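Local coordinates for protein LURP-one-related 15 (Arabidopsis thaliana, PDB 1ZXU) that is of uncertain function but might be related to the phospholipid scramblases and the tubby-like family of membrane-tethered transcription factors, at residues I38-V43 against S202-L207; F146-S151 against C157-G162; A166-M171 against A198-L203. All coordinates share one frame; numbering follows the deposited sequence.

All three contacts belong to one LURP-one-related domain, an antiparallel beta barrel filled by the C-terminal helix 197-211. Contacts 1 and 3 both use that helix and share Ser202 and Leu203; their centres are about 8 Å apart, and they set the helix against strands 38-43 and 167-173. Contact 2, the hairpin of strands 146-149 and 158-161, is centred about 8 Å from contact 3 and about 13 Å from contact 1, and strand 158-161 is the sheet neighbour of 167-173. Along the chain, contact 2 closes before contact 3 opens and is nested inside the loop closed by contact 1, while contacts 1 and 3 end on the same helix. The last helix thus meets early and late strands of the same wall.

Contact 1: I38-V43 against S202-L207; sequences IDMAIV and SLVVIL
Ile42 and Val204 make the closer of two purely apolar touches between barrel strand 38-43 and the central helix. CD1 of Ile42 reaches CG1 of Val204 at 3.8 Å, methyl against methyl, the two side chains lying alongside and running in opposing directions. On the helix side, Val204 holds CG1 anti to its backbone N (chi1 169°), leaving CG2 to face Met40.

That second touch is looser: CE of the selenomethionine Met40 stands 4.5 Å from CG2 of Val204. Val204 thus offers CG1 to Ile42 and CG2 to Met40, while Ala41 between them points away from the helix. Met40 also lies against Ile200 and Ala201, about one turn earlier in the helix, and Tyr197, about two, and Ile42 packs on Phe54 of the adjoining strand 54-58.

No hydrogen bond crosses here. The nearest backbones, at Ile42 and Val204, keep their CA atoms 9.0 Å apart, and the side chains bridge that distance. Both segments meet their backbone bonding within their own sheet or helix, so what joins the helix to this part of the barrel wall is hydrophobic burial, with shape rather than polar direction setting the fit.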
# COMPACT_ATOMS: atom_id res chain seq x y z
N ILE A 38 -7.33 9.85 -7.16
CA ILE A 38 -7.97 8.56 -7.37
C ILE A 38 -8.43 8.08 -6.00
O ILE A 38 -7.65 8.19 -5.04
CB ILE A 38 -6.92 7.56 -7.86
CG1 ILE A 38 -6.57 7.85 -9.32
CG2 ILE A 38 -7.40 6.09 -7.70
CD1 ILE A 38 -5.45 6.95 -9.85
N ASP A 39 -9.66 7.57 -5.90
CA ASP A 39 -10.17 7.00 -4.63
C ASP A 39 -10.12 5.50 -4.80
O ASP A 39 -10.57 5.00 -5.83
CB ASP A 39 -11.59 7.39 -4.35
CG ASP A 39 -11.70 8.77 -3.69
OD1 ASP A 39 -10.70 9.50 -3.66
OD2 ASP A 39 -12.78 9.11 -3.20
N MSE A 40 -9.51 4.82 -3.85
CA MSE A 40 -9.45 3.34 -3.92
C MSE A 40 -10.24 2.74 -2.81
O MSE A 40 -10.44 3.36 -1.75
CB MSE A 40 -8.00 2.84 -3.83
CG MSE A 40 -7.06 3.52 -4.79
SE MSE A 40 -5.27 2.75 -4.76
CE MSE A 40 -5.13 2.66 -2.86
N ALA A 41 -10.73 1.50 -3.00
CA ALA A 41 -11.51 0.86 -1.95
C ALA A 41 -11.27 -0.64 -2.01
O ALA A 41 -10.79 -1.14 -3.04
CB ALA A 41 -13.01 1.15 -2.20
N ILE A 42 -11.57 -1.35 -0.91
CA ILE A 42 -11.42 -2.81 -0.81
C ILE A 42 -12.77 -3.48 -1.06
O ILE A 42 -13.84 -3.07 -0.54
CB ILE A 42 -10.92 -3.22 0.62
CG1 ILE A 42 -9.44 -2.82 0.78
CG2 ILE A 42 -11.10 -4.74 0.89
CD1 ILE A 42 -8.87 -3.07 2.19
N VAL A 43 -12.72 -4.50 -1.92
CA VAL A 43 -13.88 -5.38 -2.14
C VAL A 43 -13.45 -6.81 -1.77
O VAL A 43 -12.40 -7.32 -2.24
CB VAL A 43 -14.33 -5.37 -3.62
CG1 VAL A 43 -15.51 -6.36 -3.81
CG2 VAL A 43 -14.72 -3.96 -4.10
N SER A 202 -0.13 -0.70 -1.34
CA SER A 202 0.59 -1.62 -0.47
C SER A 202 0.47 -1.28 1.02
O SER A 202 0.44 -2.17 1.90
CB SER A 202 2.08 -1.71 -0.90
OG SER A 202 2.77 -0.55 -0.44
N LEU A 203 0.37 0.03 1.33
CA LEU A 203 0.19 0.45 2.70
C LEU A 203 -1.17 0.01 3.23
O LEU A 203 -1.30 -0.33 4.39
CB LEU A 203 0.40 1.99 2.84
CG LEU A 203 1.82 2.43 2.50
CD1 LEU A 203 1.91 3.99 2.73
CD2 LEU A 203 2.86 1.78 3.41
N VAL A 204 -2.21 0.14 2.39
CA VAL A 204 -3.55 -0.30 2.74
C VAL A 204 -3.56 -1.79 3.08
O VAL A 204 -4.16 -2.21 4.09
CB VAL A 204 -4.52 0.01 1.61
CG1 VAL A 204 -5.92 -0.71 1.86
CG2 VAL A 204 -4.65 1.56 1.46
N VAL A 205 -2.82 -2.55 2.29
CA VAL A 205 -2.64 -3.98 2.54
C VAL A 205 -2.00 -4.25 3.91
O VAL A 205 -2.47 -5.08 4.68
CB VAL A 205 -1.88 -4.67 1.41
CG1 VAL A 205 -1.59 -6.15 1.78
CG2 VAL A 205 -2.73 -4.57 0.08
N ILE A 206 -0.93 -3.54 4.19
CA ILE A 206 -0.27 -3.66 5.51
C ILE A 206 -1.19 -3.24 6.67
O ILE A 206 -1.22 -3.90 7.74
CB ILE A 206 1.05 -2.85 5.52
CG1 ILE A 206 2.06 -3.53 4.60
CG2 ILE A 206 1.60 -2.76 6.93
CD1 ILE A 206 3.30 -2.67 4.28
N LEU A 207 -1.93 -2.14 6.52
CA LEU A 207 -2.88 -1.74 7.56
C LEU A 207 -3.92 -2.80 7.80
O LEU A 207 -4.30 -3.07 8.94
CB LEU A 207 -3.56 -0.43 7.19
CG LEU A 207 -2.62 0.77 7.25
CD1 LEU A 207 -3.23 1.94 6.56
CD2 LEU A 207 -2.34 1.06 8.77

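Contact 2: F146-S151 against C157-G162; sequences FRVKGS and CVVYAG
Arg147 and Tyr160 form a hydrogen-bonded antiparallel pair, with Tyr160 N giving a nearly straight 2.8 Å bond to Arg147 O and Arg147 N bonding back to Tyr160 O. Lys149 and Val158 form a second hydrogen-bonded pair. Beyond the strand, Arg147 NH2 donates to Gly162 O at 3.0 Å, in the carbonyl plane and on a lone pair, though the oxygen is tilted out of the guanidinium plane; the bend at chi3 (99°) turns the guanidinium back over Gly162, whose CA lies over one of its faces. NH1 makes a salt bridge with Asp165, so the guanidinium has two polar partners, Gly162 O and Asp165.

On the same face of the sheet, the extended Lys149 chain crosses the Tyr160 ring at about a right angle, its CD 3.6 Å from CE2. Val158 CG1 covers one face of that ring near its rim. Phe146, Val148, Val159 and Ala161 occupy the opposite face: Val148 CG2 meets Val159 CG2 at 4.2 Å, and the edge of the Phe146 ring lies by Tyr160 O.

This second face looks into the barrel, where Val148 and Val159 touch Leu203 of helix 197-211 and Phe146 meets the Phe199 ring. Strands 131-135 and 167-173 flank the hairpin.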
# COMPACT_ATOMS: atom_id res chain seq x y z
N PHE A 146 8.17 8.17 4.61
CA PHE A 146 6.71 8.44 4.73
C PHE A 146 6.27 7.97 6.10
O PHE A 146 6.87 7.02 6.69
CB PHE A 146 5.90 7.67 3.66
CG PHE A 146 6.29 8.02 2.24
CD1 PHE A 146 5.59 9.02 1.56
CD2 PHE A 146 7.36 7.37 1.60
CE1 PHE A 146 5.94 9.36 0.22
CE2 PHE A 146 7.71 7.70 0.28
CZ PHE A 146 7.02 8.69 -0.40
N ARG A 147 5.14 8.51 6.57
CA ARG A 147 4.56 8.01 7.81
C ARG A 147 3.05 7.87 7.64
O ARG A 147 2.41 8.63 6.90
CB ARG A 147 4.87 8.89 9.01
CG ARG A 147 4.73 10.35 8.80
CD ARG A 147 5.27 11.08 10.06
NE ARG A 147 6.63 11.55 9.86
CZ ARG A 147 6.94 12.67 9.20
NH1 ARG A 147 5.97 13.41 8.67
NH2 ARG A 147 8.21 13.03 9.07
N VAL A 148 2.47 6.93 8.36
CA VAL A 148 1.01 6.83 8.40
C VAL A 148 0.54 7.12 9.83
O VAL A 148 1.05 6.54 10.79
CB VAL A 148 0.56 5.39 8.01
CG1 VAL A 148 -0.98 5.32 7.92
CG2 VAL A 148 1.23 4.92 6.66
N LYS A 149 -0.41 8.04 9.95
CA LYS A 149 -1.01 8.39 11.25
C LYS A 149 -2.51 8.15 11.17
O LYS A 149 -3.04 7.78 10.13
CB LYS A 149 -0.76 9.86 11.51
CG LYS A 149 0.71 10.22 11.50
CD LYS A 149 0.91 11.71 11.98
CE LYS A 149 2.38 11.96 12.32
NZ LYS A 149 2.75 13.42 12.38
N GLY A 150 -3.22 8.31 12.29
CA GLY A 150 -4.68 8.16 12.26
C GLY A 150 -5.04 6.72 12.56
O GLY A 150 -4.17 5.93 12.88
N SER A 151 -6.32 6.38 12.44
CA SER A 151 -6.80 5.06 12.90
C SER A 151 -7.53 4.25 11.82
O SER A 151 -8.44 4.76 11.21
CB SER A 151 -7.71 5.25 14.11
OG SER A 151 -8.47 4.08 14.37
N CYS A 157 -6.95 7.07 8.66
CA CYS A 157 -5.54 7.02 8.30
C CYS A 157 -5.16 8.08 7.30
O CYS A 157 -5.90 8.35 6.36
CB CYS A 157 -5.21 5.65 7.68
SG CYS A 157 -5.47 4.28 8.92
N VAL A 158 -4.01 8.67 7.53
CA VAL A 158 -3.46 9.69 6.64
C VAL A 158 -2.01 9.28 6.41
O VAL A 158 -1.31 8.93 7.36
CB VAL A 158 -3.50 11.09 7.28
CG1 VAL A 158 -2.95 12.07 6.31
CG2 VAL A 158 -4.98 11.47 7.64
N VAL A 159 -1.57 9.33 5.16
CA VAL A 159 -0.18 9.06 4.83
C VAL A 159 0.49 10.42 4.51
O VAL A 159 -0.03 11.18 3.66
CB VAL A 159 -0.05 8.17 3.56
CG1 VAL A 159 1.38 7.71 3.36
CG2 VAL A 159 -0.93 6.88 3.70
N TYR A 160 1.66 10.63 5.14
CA TYR A 160 2.44 11.87 4.94
C TYR A 160 3.79 11.57 4.33
O TYR A 160 4.37 10.50 4.63
CB TYR A 160 2.73 12.49 6.29
CG TYR A 160 1.51 12.88 7.05
CD1 TYR A 160 0.98 14.16 6.91
CD2 TYR A 160 0.90 11.98 7.91
CE1 TYR A 160 -0.16 14.55 7.63
CE2 TYR A 160 -0.24 12.35 8.63
CZ TYR A 160 -0.76 13.62 8.47
OH TYR A 160 -1.87 13.97 9.21
N ALA A 161 4.29 12.52 3.52
CA ALA A 161 5.67 12.50 3.03
C ALA A 161 6.54 12.97 4.19
O ALA A 161 6.18 13.91 4.92
CB ALA A 161 5.84 13.45 1.81
N GLY A 162 7.65 12.29 4.42
CA GLY A 162 8.45 12.53 5.62
C GLY A 162 9.06 13.94 5.63
O GLY A 162 8.99 14.64 6.65

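Contact 3: A166-M171 against A198-L203; sequences AIVAQM and AFIASL
Ala169 and Ile200 mark the nearest approach of the two backbones, strand 167-173 against helix 197-211, with their CA atoms 7.3 Å apart. The strand is not regular here: Val168 and Ala169 both face Val159 of the adjoining strand, a classic beta bulge, and the helical psi of Val168 (-20°) belongs to it. As a result two consecutive residues direct their CB atoms at the helix, where a regular strand would alternate. The helix keeps its own i to i+4 bonds, and Phe199 O accepts both Leu203 N and Ser202 OG, which is 2.7 Å from Phe199 O and lies on a lone pair.

In fold terms this is where the hydrophobic helix threading the barrel, the arrangement of the Tubby_C clan, rests on one of the late wall strands. Ile200 carries the contact. Its CG2 and CD1 both rest against the Ala169 methyl, each 3.9 Å from CB, and CD1 reaches on to Val168 CG2 at 4.1 Å. With chi2 at -61° the chain folds back instead of extending, which brings CD1 round to the same methyl that CG2 touches. Cutting Ile200 back to an alanine would probably leave Val168 CG2 and the Ala169 methyl without their helix partner and open a gap against the bulge. Val189 and Val191 of strand 187-191 pack on Ile200 as well, while Phe199 sets its ring against those of Phe146 and Tyr117.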
# COMPACT_ATOMS: atom_id res chain seq x y z
N ALA A 166 3.85 16.60 3.79
CA ALA A 166 2.74 16.84 2.85
C ALA A 166 1.86 15.57 2.93
O ALA A 166 2.40 14.48 2.97
CB ALA A 166 3.26 16.99 1.46
N ILE A 167 0.56 15.74 2.93
CA ILE A 167 -0.38 14.54 2.86
C ILE A 167 -0.32 14.01 1.43
O ILE A 167 -0.51 14.74 0.46
CB ILE A 167 -1.81 14.95 3.16
CG1 ILE A 167 -1.93 15.31 4.63
CG2 ILE A 167 -2.82 13.80 2.88
CD1 ILE A 167 -3.22 16.05 4.91
N VAL A 168 -0.07 12.68 1.31
CA VAL A 168 -0.09 12.02 0.01
C VAL A 168 -1.32 11.13 -0.21
O VAL A 168 -1.63 10.81 -1.34
CB VAL A 168 1.22 11.23 -0.28
CG1 VAL A 168 2.45 12.20 -0.29
CG2 VAL A 168 1.42 10.17 0.71
N ALA A 169 -1.97 10.75 0.89
CA ALA A 169 -3.21 9.97 0.81
C ALA A 169 -4.02 10.11 2.07
O ALA A 169 -3.45 10.29 3.15
CB ALA A 169 -2.92 8.48 0.56
N GLN A 170 -5.32 9.99 1.91
CA GLN A 170 -6.22 10.17 3.05
C GLN A 170 -7.41 9.20 3.00
O GLN A 170 -8.10 9.15 2.00
CB GLN A 170 -6.73 11.63 2.95
CG GLN A 170 -7.94 11.97 3.79
CD GLN A 170 -7.52 12.46 5.12
OE1 GLN A 170 -6.90 13.52 5.21
NE2 GLN A 170 -7.80 11.68 6.19
N MSE A 171 -7.64 8.49 4.10
CA MSE A 171 -8.79 7.64 4.24
C MSE A 171 -10.05 8.43 4.65
O MSE A 171 -9.95 9.44 5.37
CB MSE A 171 -8.47 6.57 5.30
CG MSE A 171 -9.43 5.41 5.30
SE MSE A 171 -8.69 4.10 6.50
CE MSE A 171 -7.37 3.35 5.28
N ALA A 198 0.26 2.52 -6.36
CA ALA A 198 0.64 1.13 -6.00
C ALA A 198 1.30 1.17 -4.63
O ALA A 198 1.06 0.34 -3.76
CB ALA A 198 1.56 0.48 -7.02
N PHE A 199 2.11 2.19 -4.43
CA PHE A 199 2.71 2.37 -3.09
C PHE A 199 1.59 2.53 -2.03
O PHE A 199 1.56 1.82 -1.02
CB PHE A 199 3.58 3.63 -3.16
CG PHE A 199 4.07 4.09 -1.81
CD1 PHE A 199 4.75 3.20 -0.94
CD2 PHE A 199 3.78 5.39 -1.37
CE1 PHE A 199 5.19 3.61 0.32
CE2 PHE A 199 4.25 5.82 -0.15
CZ PHE A 199 4.93 4.94 0.74
N ILE A 200 0.64 3.43 -2.25
CA ILE A 200 -0.44 3.57 -1.28
C ILE A 200 -1.27 2.27 -1.06
O ILE A 200 -1.59 1.89 0.07
CB ILE A 200 -1.35 4.75 -1.63
CG1 ILE A 200 -0.50 6.04 -1.78
CG2 ILE A 200 -2.48 4.80 -0.57
CD1 ILE A 200 0.25 6.45 -0.49
N ALA A 201 -1.53 1.54 -2.15
CA ALA A 201 -2.28 0.29 -2.08
C ALA A 201 -1.46 -0.68 -1.22
O ALA A 201 -2.05 -1.36 -0.40
CB ALA A 201 -2.46 -0.33 -3.48
N SER A 202 -0.13 -0.70 -1.34
CA SER A 202 0.59 -1.62 -0.47
C SER A 202 0.47 -1.28 1.02
O SER A 202 0.44 -2.17 1.90
CB SER A 202 2.08 -1.71 -0.90
OG SER A 202 2.77 -0.55 -0.44
N LEU A 203 0.37 0.03 1.33
CA LEU A 203 0.19 0.45 2.70
C LEU A 203 -1.17 0.01 3.23
O LEU A 203 -1.30 -0.33 4.39
CB LEU A 203 0.40 1.99 2.84
CG LEU A 203 1.82 2.43 2.50
CD1 LEU A 203 1.91 3.99 2.73
CD2 LEU A 203 2.86 1.78 3.41